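Local coordinates for protein porin (Rhodobacter blasticus, PDB 3PRN) that forms trimeric outer-membrane channels through which small hydrophilic solutes of up to about 0.6 kDa diffuse passively, at residues Lys50-Trp55 and Phe115-Lys120. The protein carries 1 engineered substitution. Sequence-based numbering, arbitrary orientation.
Sequences KLRMQW and FAYNSK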
ATOM      1  N   LYS A  50      -4.543 -12.356   4.248  1.00 19.42           N
ATOM      2  CA  LYS A  50      -4.799 -11.010   4.703  1.00 19.23           C
ATOM      3  C   LYS A  50      -3.505 -10.190   4.790  1.00 19.55           C
ATOM      4  O   LYS A  50      -2.405 -10.689   5.091  1.00 16.72           O
ATOM      5  CB  LYS A  50      -5.535 -11.043   6.004  1.00 23.11           C
ATOM      6  CG  LYS A  50      -4.803 -10.528   7.236  1.00 28.14           C
ATOM      7  CD  LYS A  50      -5.793 -10.123   8.349  1.00 32.26           C
ATOM      8  CE  LYS A  50      -5.404 -10.635   9.739  1.00 33.67           C
ATOM      9  NZ  LYS A  50      -6.436 -10.387  10.761  1.00 34.40           N
ATOM     10  N   LEU A  51      -3.709  -8.914   4.515  1.00 18.60           N
ATOM     11  CA  LEU A  51      -2.640  -7.929   4.579  1.00 19.23           C
ATOM     12  C   LEU A  51      -3.196  -6.751   5.425  1.00 19.94           C
ATOM     13  O   LEU A  51      -4.402  -6.418   5.287  1.00 20.03           O
ATOM     14  CB  LEU A  51      -2.251  -7.450   3.197  1.00 20.18           C
ATOM     15  CG  LEU A  51      -1.023  -6.577   3.075  1.00 24.78           C
ATOM     16  CD1 LEU A  51       0.247  -7.363   3.377  1.00 24.68           C
ATOM     17  CD2 LEU A  51      -0.917  -5.977   1.684  1.00 26.60           C
ATOM     18  N   ARG A  52      -2.366  -6.090   6.215  1.00 18.50           N
ATOM     19  CA  ARG A  52      -2.785  -4.899   6.958  1.00 18.01           C
ATOM     20  C   ARG A  52      -1.930  -3.674   6.578  1.00 17.89           C
ATOM     21  O   ARG A  52      -0.690  -3.770   6.380  1.00 18.19           O
ATOM     22  CB  ARG A  52      -2.626  -5.133   8.476  1.00 17.71           C
ATOM     23  CG  ARG A  52      -2.980  -3.969   9.383  1.00 18.26           C
ATOM     24  CD  ARG A  52      -3.147  -4.426  10.844  1.00 17.75           C
ATOM     25  NE  ARG A  52      -4.372  -5.316  10.941  1.00 17.60           N
ATOM     26  CZ  ARG A  52      -4.688  -5.935  12.077  1.00 19.25           C
ATOM     27  NH1 ARG A  52      -3.918  -5.785  13.196  1.00 19.85           N
ATOM     28  NH2 ARG A  52      -5.778  -6.676  12.174  1.00 20.04           N
ATOM     29  N   MET A  53      -2.542  -2.506   6.482  1.00 16.90           N
ATOM     30  CA  MET A  53      -1.882  -1.227   6.262  1.00 17.24           C
ATOM     31  C   MET A  53      -2.336  -0.364   7.460  1.00 17.14           C
ATOM     32  O   MET A  53      -3.509  -0.102   7.656  1.00 17.78           O
ATOM     33  CB  MET A  53      -2.280  -0.516   4.958  1.00 18.91           C
ATOM     34  CG  MET A  53      -1.726  -1.350   3.756  1.00 22.42           C
ATOM     35  SD  MET A  53      -2.293  -0.519   2.196  1.00 27.49           S
ATOM     36  CE  MET A  53      -1.020   0.742   2.148  1.00 27.04           C
ATOM     37  N   GLN A  54      -1.395  -0.113   8.393  1.00 17.95           N
ATOM     38  CA  GLN A  54      -1.723   0.660   9.568  1.00 17.25           C
ATOM     39  C   GLN A  54      -0.761   1.833   9.731  1.00 17.46           C
ATOM     40  O   GLN A  54       0.443   1.613   9.607  1.00 17.93           O
ATOM     41  CB  GLN A  54      -1.636  -0.197  10.822  1.00 17.01           C
ATOM     42  CG  GLN A  54      -2.071   0.530  12.113  1.00 17.99           C
ATOM     43  CD  GLN A  54      -2.051  -0.472  13.265  1.00 19.12           C
ATOM     44  OE1 GLN A  54      -2.815  -1.467  13.168  1.00 21.22           O
ATOM     45  NE2 GLN A  54      -1.238  -0.255  14.284  1.00 18.09           N
ATOM     46  N   TRP A  55      -1.327   2.998  10.014  1.00 16.18           N
ATOM     47  CA  TRP A  55      -0.543   4.187  10.269  1.00 16.16           C
ATOM     48  C   TRP A  55      -0.870   4.653  11.708  1.00 16.24           C
ATOM     49  O   TRP A  55      -2.048   4.655  12.127  1.00 15.27           O
ATOM     50  CB  TRP A  55      -0.936   5.315   9.255  1.00 16.48           C
ATOM     51  CG  TRP A  55      -0.214   6.610   9.589  1.00 18.14           C
ATOM     52  CD1 TRP A  55       1.041   6.986   9.186  1.00 17.61           C
ATOM     53  CD2 TRP A  55      -0.726   7.685  10.396  1.00 16.95           C
ATOM     54  NE1 TRP A  55       1.331   8.224   9.679  1.00 18.79           N
ATOM     55  CE2 TRP A  55       0.284   8.681  10.445  1.00 18.62           C
ATOM     56  CE3 TRP A  55      -1.897   7.882  11.127  1.00 16.54           C
ATOM     57  CZ2 TRP A  55       0.143   9.855  11.191  1.00 17.32           C
ATOM     58  CZ3 TRP A  55      -2.061   9.054  11.853  1.00 16.61           C
ATOM     59  CH2 TRP A  55      -1.014  10.046  11.879  1.00 18.81           C
ATOM     60  N   PHE A 115       5.382 -13.350  21.261  1.00 23.00           N
ATOM     61  CA  PHE A 115       5.052 -13.009  19.870  1.00 23.29           C
ATOM     62  C   PHE A 115       3.540 -12.813  19.712  1.00 22.55           C
ATOM     63  O   PHE A 115       2.709 -13.421  20.391  1.00 22.40           O
ATOM     64  CB  PHE A 115       5.506 -14.130  18.932  1.00 23.02           C
ATOM     65  CG  PHE A 115       6.997 -14.217  18.794  1.00 23.75           C
ATOM     66  CD1 PHE A 115       7.740 -13.038  18.673  1.00 23.07           C
ATOM     67  CD2 PHE A 115       7.623 -15.445  18.775  1.00 23.29           C
ATOM     68  CE1 PHE A 115       9.112 -13.099  18.547  1.00 24.23           C
ATOM     69  CE2 PHE A 115       9.000 -15.494  18.644  1.00 23.84           C
ATOM     70  CZ  PHE A 115       9.730 -14.348  18.517  1.00 24.18           C
ATOM     71  N   ALA A 116       3.212 -11.959  18.733  1.00 22.34           N
ATOM     72  CA  ALA A 116       1.768 -11.749  18.433  1.00 21.44           C
ATOM     73  C   ALA A 116       1.704 -11.323  16.966  1.00 21.32           C
ATOM     74  O   ALA A 116       2.746 -10.918  16.408  1.00 20.35           O
ATOM     75  CB  ALA A 116       1.211 -10.661  19.351  1.00 19.43           C
ATOM     76  N   TYR A 117       0.514 -11.275  16.383  1.00 20.11           N
ATOM     77  CA  TYR A 117       0.423 -10.783  15.001  1.00 19.32           C
ATOM     78  C   TYR A 117       1.155  -9.445  14.812  1.00 19.56           C
ATOM     79  O   TYR A 117       0.921  -8.511  15.576  1.00 19.54           O
ATOM     80  CB  TYR A 117      -1.070 -10.554  14.696  1.00 19.05           C
ATOM     81  CG  TYR A 117      -1.369 -10.122  13.276  1.00 17.94           C
ATOM     82  CD1 TYR A 117      -1.246 -10.988  12.214  1.00 17.44           C
ATOM     83  CD2 TYR A 117      -1.764  -8.810  13.031  1.00 19.22           C
ATOM     84  CE1 TYR A 117      -1.538 -10.572  10.899  1.00 18.41           C
ATOM     85  CE2 TYR A 117      -2.073  -8.384  11.724  1.00 19.61           C
ATOM     86  CZ  TYR A 117      -1.964  -9.264  10.682  1.00 19.23           C
ATOM     87  OH  TYR A 117      -2.248  -8.840   9.391  1.00 19.33           O
ATOM     88  N   ASN A 118       1.965  -9.322  13.766  1.00 18.62           N
ATOM     89  CA  ASN A 118       2.733  -8.060  13.591  1.00 19.11           C
ATOM     90  C   ASN A 118       1.949  -7.136  12.673  1.00 18.98           C
ATOM     91  O   ASN A 118       1.778  -7.473  11.468  1.00 18.76           O
ATOM     92  CB  ASN A 118       4.111  -8.370  12.975  1.00 19.89           C
ATOM     93  CG  ASN A 118       4.899  -9.292  13.923  1.00 21.66           C
ATOM     94  OD1 ASN A 118       5.053  -8.957  15.090  1.00 22.65           O
ATOM     95  ND2 ASN A 118       5.396 -10.398  13.407  1.00 22.45           N
ATOM     96  N   SER A 119       1.475  -6.025  13.196  1.00 17.98           N
ATOM     97  CA  SER A 119       0.644  -5.145  12.392  1.00 19.25           C
ATOM     98  C   SER A 119       1.388  -4.353  11.337  1.00 19.47           C
ATOM     99  O   SER A 119       0.692  -3.887  10.408  1.00 19.82           O
ATOM    100  CB  SER A 119      -0.149  -4.158  13.263  1.00 19.27           C
ATOM    101  OG  SER A 119      -1.195  -4.817  13.933  1.00 21.78           O
ATOM    102  N   LYS A 120       2.689  -4.188  11.451  1.00 19.41           N
ATOM    103  CA  LYS A 120       3.458  -3.362  10.568  1.00 19.67           C
ATOM    104  C   LYS A 120       4.777  -3.998  10.146  1.00 19.89           C
ATOM    105  O   LYS A 120       5.118  -5.032  10.739  1.00 20.70           O
ATOM    106  CB  LYS A 120       3.890  -2.091  11.362  1.00 21.28           C
ATOM    107  CG  LYS A 120       2.643  -1.239  11.661  1.00 23.86           C
ATOM    108  CD  LYS A 120       3.117   0.073  12.287  1.00 25.78           C
ATOM    109  CE  LYS A 120       1.924   0.952  12.581  1.00 27.01           C
ATOM    110  NZ  LYS A 120       2.291   2.172  13.333  1.00 26.78           N
TER
HETATM  111  O   HOH W   1      -1.110 -10.250   7.485  1.00 15.96           O
HETATM  112  O   HOH W   2       0.787  -1.956   8.292  1.00 19.40           O
HETATM  113  O   HOH W   3      -1.192  -2.576  16.337  1.00 30.31           O
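Tyr117, with CG anti to its backbone N, turns its ring toward the strand, between Lys50 and Arg52. Lys50 NZ lies over one ring face, 5.0 Å from the centroid of Tyr117 and 23° off the normal, a cation-pi contact. The guanidinium of Arg52 meets the rim instead: CE2 of Tyr117 sits over its flat face, 3.5 Å from NH1 of Arg52, with the two planes 71° apart. A tyrosine suits the place because its hydroxyl also works: Tyr117 OH donates to a water 2.6 Å away, which in turn donates to Lys50 O, and it bonds to Asn67. Segment 115-120 belongs to the long loop between strands 78-83 and 131-138 of the 16-stranded porin barrel; such a loop folds inward and constricts the pore, and here it meets the inner wall at strand 46-56. Short enough to fit against this wall, Ser119 presents OG in the guanidinium plane, accepting from Arg52 NH1 at 3.0 Å (N-H...O 147°). Arg52 NE is held by Asn34, so the long, branched group serves wall and loop together; an alanine here would probably leave Ser119 OG without this donor and open a gap beside the Tyr117 rim. The backbone of Ser119 is tied less directly, through a water between its O and Gln54 N. Lys120, extended beyond CG, crosses Gln54 at about a right angle, with CE 3.4 Å from Gln54 O; its aliphatic length carries NZ to salt bridges with Asp56 and Asp59, while the two-ended amide of Gln54 takes a bond from Arg32 at OE1 and gives one to Asp56 from NE2.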